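Side-chain contact in penicillin-binding protein 2B (Streptococcus pneumoniae, PDB 2WAD), which probably forms the peptide cross-links between adjacent glycan strands during peripheral cell-wall synthesis, and binds penicillin: residues A[423-428]-A[432-437]. Residues are numbered along the deposited sequence; the frame is centred on the assembly and turned at random.
Sequences SWYKLA and FPITAV. Unlike the reference sequence in segment 423-428: Lys-426 (reference Thr), Leu-427 (reference Gln).
The ring of Phe-432 approaches Tyr-425 by its edge, with the tip carbon CZ 4.0 Å from Tyr-425 CE2 and oblique to the tyrosine ring. Within 423-428, one face of the Tyr-425 ring carries Ser-423 CB, 3.5 Å above the plane and toward the rim, while Trp-424 CE2 lies at the ring's edge. Tyr-425 CD1 lies 3.3 Å above one face of the Trp-424 indole, so the tyrosine stands with its edge on the tryptophan. Both Tyr-425 and Phe-432 place CG between their own backbone N and carbonyl carbon (chi1 41° and 57°), and their CB atoms already point toward the other segment. Ile-434 adds a lighter touch, its CD1 4.3 Å from Tyr-425 OH. That hydroxyl is hydrogen-bonded to Asp-410, whose backbone pairs with Phe-432, so the phenol is tied to the same two-stranded antiparallel sheet, 408-410 with 432-434, that carries its apolar neighbours. The 423-428 side is shaped by two overlapping turns, type I from Ser-423 to Lys-426 and type II' from Tyr-425 to Ala-428. Tyr-425 also touches Tyr-442 and Ser-444. With Trp-424, Phe-432 and Tyr-442 it forms a small aromatic cluster, about 9 Å, side chain to side chain, from Ser-386, probably the serine that forms the acyl-ester intermediate, and thus near the active site of a penicillin-binding transpeptidase domain without touching that serine.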
ATOM      1  N   SER A 423     -26.690  -4.136 -26.940  1.00 42.24           N
ATOM      2  CA  SER A 423     -25.958  -3.004 -26.388  1.00 42.21           C
ATOM      3  C   SER A 423     -26.969  -2.111 -25.668  1.00 41.45           C
ATOM      4  O   SER A 423     -28.152  -2.437 -25.635  1.00 42.54           O
ATOM      5  CB  SER A 423     -25.255  -2.235 -27.509  1.00 41.92           C
ATOM      6  OG  SER A 423     -24.192  -3.011 -28.041  1.00 41.88           O
ATOM      7  N   TRP A 424     -26.519  -0.999 -25.103  1.00 38.13           N
ATOM      8  CA  TRP A 424     -27.407  -0.100 -24.366  1.00 40.23           C
ATOM      9  C   TRP A 424     -28.545   0.432 -25.246  1.00 39.88           C
ATOM     10  O   TRP A 424     -29.626   0.710 -24.754  1.00 42.26           O
ATOM     11  CB  TRP A 424     -26.613   1.054 -23.741  1.00 38.97           C
ATOM     12  CG  TRP A 424     -25.982   2.018 -24.717  1.00 40.01           C
ATOM     13  CD1 TRP A 424     -24.708   1.960 -25.235  1.00 37.66           C
ATOM     14  CD2 TRP A 424     -26.569   3.217 -25.244  1.00 41.59           C
ATOM     15  NE1 TRP A 424     -24.470   3.054 -26.039  1.00 38.48           N
ATOM     16  CE2 TRP A 424     -25.603   3.830 -26.075  1.00 39.62           C
ATOM     17  CE3 TRP A 424     -27.820   3.829 -25.101  1.00 47.91           C
ATOM     18  CZ2 TRP A 424     -25.852   5.025 -26.750  1.00 43.52           C
ATOM     19  CZ3 TRP A 424     -28.058   5.029 -25.782  1.00 43.74           C
ATOM     20  CH2 TRP A 424     -27.077   5.609 -26.590  1.00 41.56           C
ATOM     21  N   TYR A 425     -28.309   0.526 -26.549  1.00 41.54           N
ATOM     22  CA  TYR A 425     -29.303   1.035 -27.492  1.00 44.47           C
ATOM     23  C   TYR A 425     -30.254  -0.005 -28.119  1.00 45.33           C
ATOM     24  O   TYR A 425     -31.093   0.345 -28.941  1.00 42.14           O
ATOM     25  CB  TYR A 425     -28.580   1.815 -28.595  1.00 45.69           C
ATOM     26  CG  TYR A 425     -27.287   1.209 -29.114  1.00 45.51           C
ATOM     27  CD1 TYR A 425     -26.051   1.679 -28.669  1.00 46.43           C
ATOM     28  CD2 TYR A 425     -27.298   0.204 -30.075  1.00 46.32           C
ATOM     29  CE1 TYR A 425     -24.859   1.158 -29.145  1.00 40.32           C
ATOM     30  CE2 TYR A 425     -26.111  -0.331 -30.570  1.00 43.69           C
ATOM     31  CZ  TYR A 425     -24.894   0.157 -30.112  1.00 53.24           C
ATOM     32  OH  TYR A 425     -23.712  -0.360 -30.615  1.00 43.63           O
ATOM     33  N   LYS A 426     -30.105  -1.275 -27.740  1.00 45.67           N
ATOM     34  CA  LYS A 426     -31.012  -2.358 -28.146  1.00 47.42           C
ATOM     35  C   LYS A 426     -31.306  -2.388 -29.645  1.00 45.84           C
ATOM     36  O   LYS A 426     -30.405  -2.519 -30.468  1.00 41.89           O
ATOM     37  CB  LYS A 426     -32.342  -2.312 -27.368  1.00 49.00           C
ATOM     38  CG  LYS A 426     -32.222  -2.063 -25.874  1.00 50.91           C
ATOM     39  CD  LYS A 426     -31.543  -3.256 -25.230  1.00 64.23           C
ATOM     40  CE  LYS A 426     -31.439  -3.138 -23.717  1.00 71.23           C
ATOM     41  NZ  LYS A 426     -30.606  -4.256 -23.189  1.00 68.46           N
ATOM     42  N   LEU A 427     -32.588  -2.244 -29.976  1.00 47.71           N
ATOM     43  CA  LEU A 427     -33.112  -2.425 -31.323  1.00 48.74           C
ATOM     44  C   LEU A 427     -33.324  -1.084 -32.027  1.00 50.84           C
ATOM     45  O   LEU A 427     -33.654  -1.024 -33.223  1.00 51.22           O
ATOM     46  CB  LEU A 427     -34.416  -3.235 -31.234  1.00 49.98           C
ATOM     47  CG  LEU A 427     -34.204  -4.625 -30.613  1.00 54.99           C
ATOM     48  CD1 LEU A 427     -35.472  -5.353 -30.128  1.00 51.41           C
ATOM     49  CD2 LEU A 427     -33.419  -5.477 -31.627  1.00 54.00           C
ATOM     50  N   ALA A 428     -33.073  -0.003 -31.293  1.00 50.19           N
ATOM     51  CA  ALA A 428     -33.413   1.345 -31.737  1.00 50.10           C
ATOM     52  C   ALA A 428     -32.912   1.751 -33.125  1.00 49.47           C
ATOM     53  O   ALA A 428     -33.609   2.466 -33.847  1.00 50.25           O
ATOM     54  CB  ALA A 428     -33.015   2.393 -30.669  1.00 49.23           C
ATOM     55  N   PHE A 432     -26.485  -2.564 -38.184  1.00 45.40           N
ATOM     56  CA  PHE A 432     -25.761  -1.595 -38.982  1.00 44.93           C
ATOM     57  C   PHE A 432     -24.263  -1.855 -38.909  1.00 43.75           C
ATOM     58  O   PHE A 432     -23.766  -2.455 -37.957  1.00 44.27           O
ATOM     59  CB  PHE A 432     -26.100  -0.159 -38.535  1.00 44.65           C
ATOM     60  CG  PHE A 432     -25.820   0.102 -37.087  1.00 46.00           C
ATOM     61  CD1 PHE A 432     -26.823  -0.048 -36.134  1.00 43.61           C
ATOM     62  CD2 PHE A 432     -24.546   0.469 -36.667  1.00 45.48           C
ATOM     63  CE1 PHE A 432     -26.570   0.166 -34.780  1.00 41.36           C
ATOM     64  CE2 PHE A 432     -24.280   0.691 -35.315  1.00 42.87           C
ATOM     65  CZ  PHE A 432     -25.296   0.518 -34.366  1.00 43.18           C
ATOM     66  N   PRO A 433     -23.537  -1.406 -39.936  1.00 42.50           N
ATOM     67  CA  PRO A 433     -22.087  -1.535 -39.953  1.00 41.96           C
ATOM     68  C   PRO A 433     -21.443  -0.597 -38.937  1.00 41.28           C
ATOM     69  O   PRO A 433     -21.976   0.488 -38.667  1.00 40.81           O
ATOM     70  CB  PRO A 433     -21.709  -1.154 -41.387  1.00 42.37           C
ATOM     71  CG  PRO A 433     -22.834  -0.277 -41.856  1.00 45.49           C
ATOM     72  CD  PRO A 433     -24.069  -0.665 -41.090  1.00 41.11           C
ATOM     73  N   ILE A 434     -20.327  -1.051 -38.366  1.00 41.36           N
ATOM     74  CA  ILE A 434     -19.609  -0.345 -37.308  1.00 41.48           C
ATOM     75  C   ILE A 434     -18.105  -0.677 -37.379  1.00 41.84           C
ATOM     76  O   ILE A 434     -17.715  -1.840 -37.443  1.00 40.37           O
ATOM     77  CB  ILE A 434     -20.252  -0.670 -35.918  1.00 42.50           C
ATOM     78  CG1 ILE A 434     -19.813   0.339 -34.870  1.00 47.70           C
ATOM     79  CG2 ILE A 434     -19.933  -2.084 -35.423  1.00 38.13           C
ATOM     80  CD1 ILE A 434     -20.559   0.195 -33.541  1.00 49.79           C
ATOM     81  N   THR A 435     -17.265   0.354 -37.413  1.00 42.47           N
ATOM     82  CA  THR A 435     -15.814   0.217 -37.343  1.00 39.43           C
ATOM     83  C   THR A 435     -15.317   0.090 -35.902  1.00 40.32           C
ATOM     84  O   THR A 435     -16.088   0.143 -34.942  1.00 41.16           O
ATOM     85  CB  THR A 435     -15.097   1.442 -37.948  1.00 42.84           C
ATOM     86  OG1 THR A 435     -15.370   2.614 -37.159  1.00 36.82           O
ATOM     87  CG2 THR A 435     -15.480   1.669 -39.428  1.00 40.65           C
ATOM     88  N   ALA A 436     -14.010  -0.082 -35.741  1.00 41.35           N
ATOM     89  CA  ALA A 436     -13.463  -0.306 -34.402  1.00 41.04           C
ATOM     90  C   ALA A 436     -13.561   1.001 -33.597  1.00 39.24           C
ATOM     91  O   ALA A 436     -13.915   0.995 -32.415  1.00 39.26           O
ATOM     92  CB  ALA A 436     -12.035  -0.821 -34.490  1.00 40.25           C
ATOM     93  N   VAL A 437     -13.305   2.112 -34.274  1.00 38.11           N
ATOM     94  CA  VAL A 437     -13.405   3.453 -33.691  1.00 39.23           C
ATOM     95  C   VAL A 437     -14.827   3.701 -33.178  1.00 40.41           C
ATOM     96  O   VAL A 437     -14.997   4.188 -32.067  1.00 37.94           O
ATOM     97  CB  VAL A 437     -13.039   4.522 -34.734  1.00 40.40           C
ATOM     98  CG1 VAL A 437     -13.265   5.943 -34.188  1.00 37.97           C
ATOM     99  CG2 VAL A 437     -11.595   4.351 -35.251  1.00 38.22           C
TER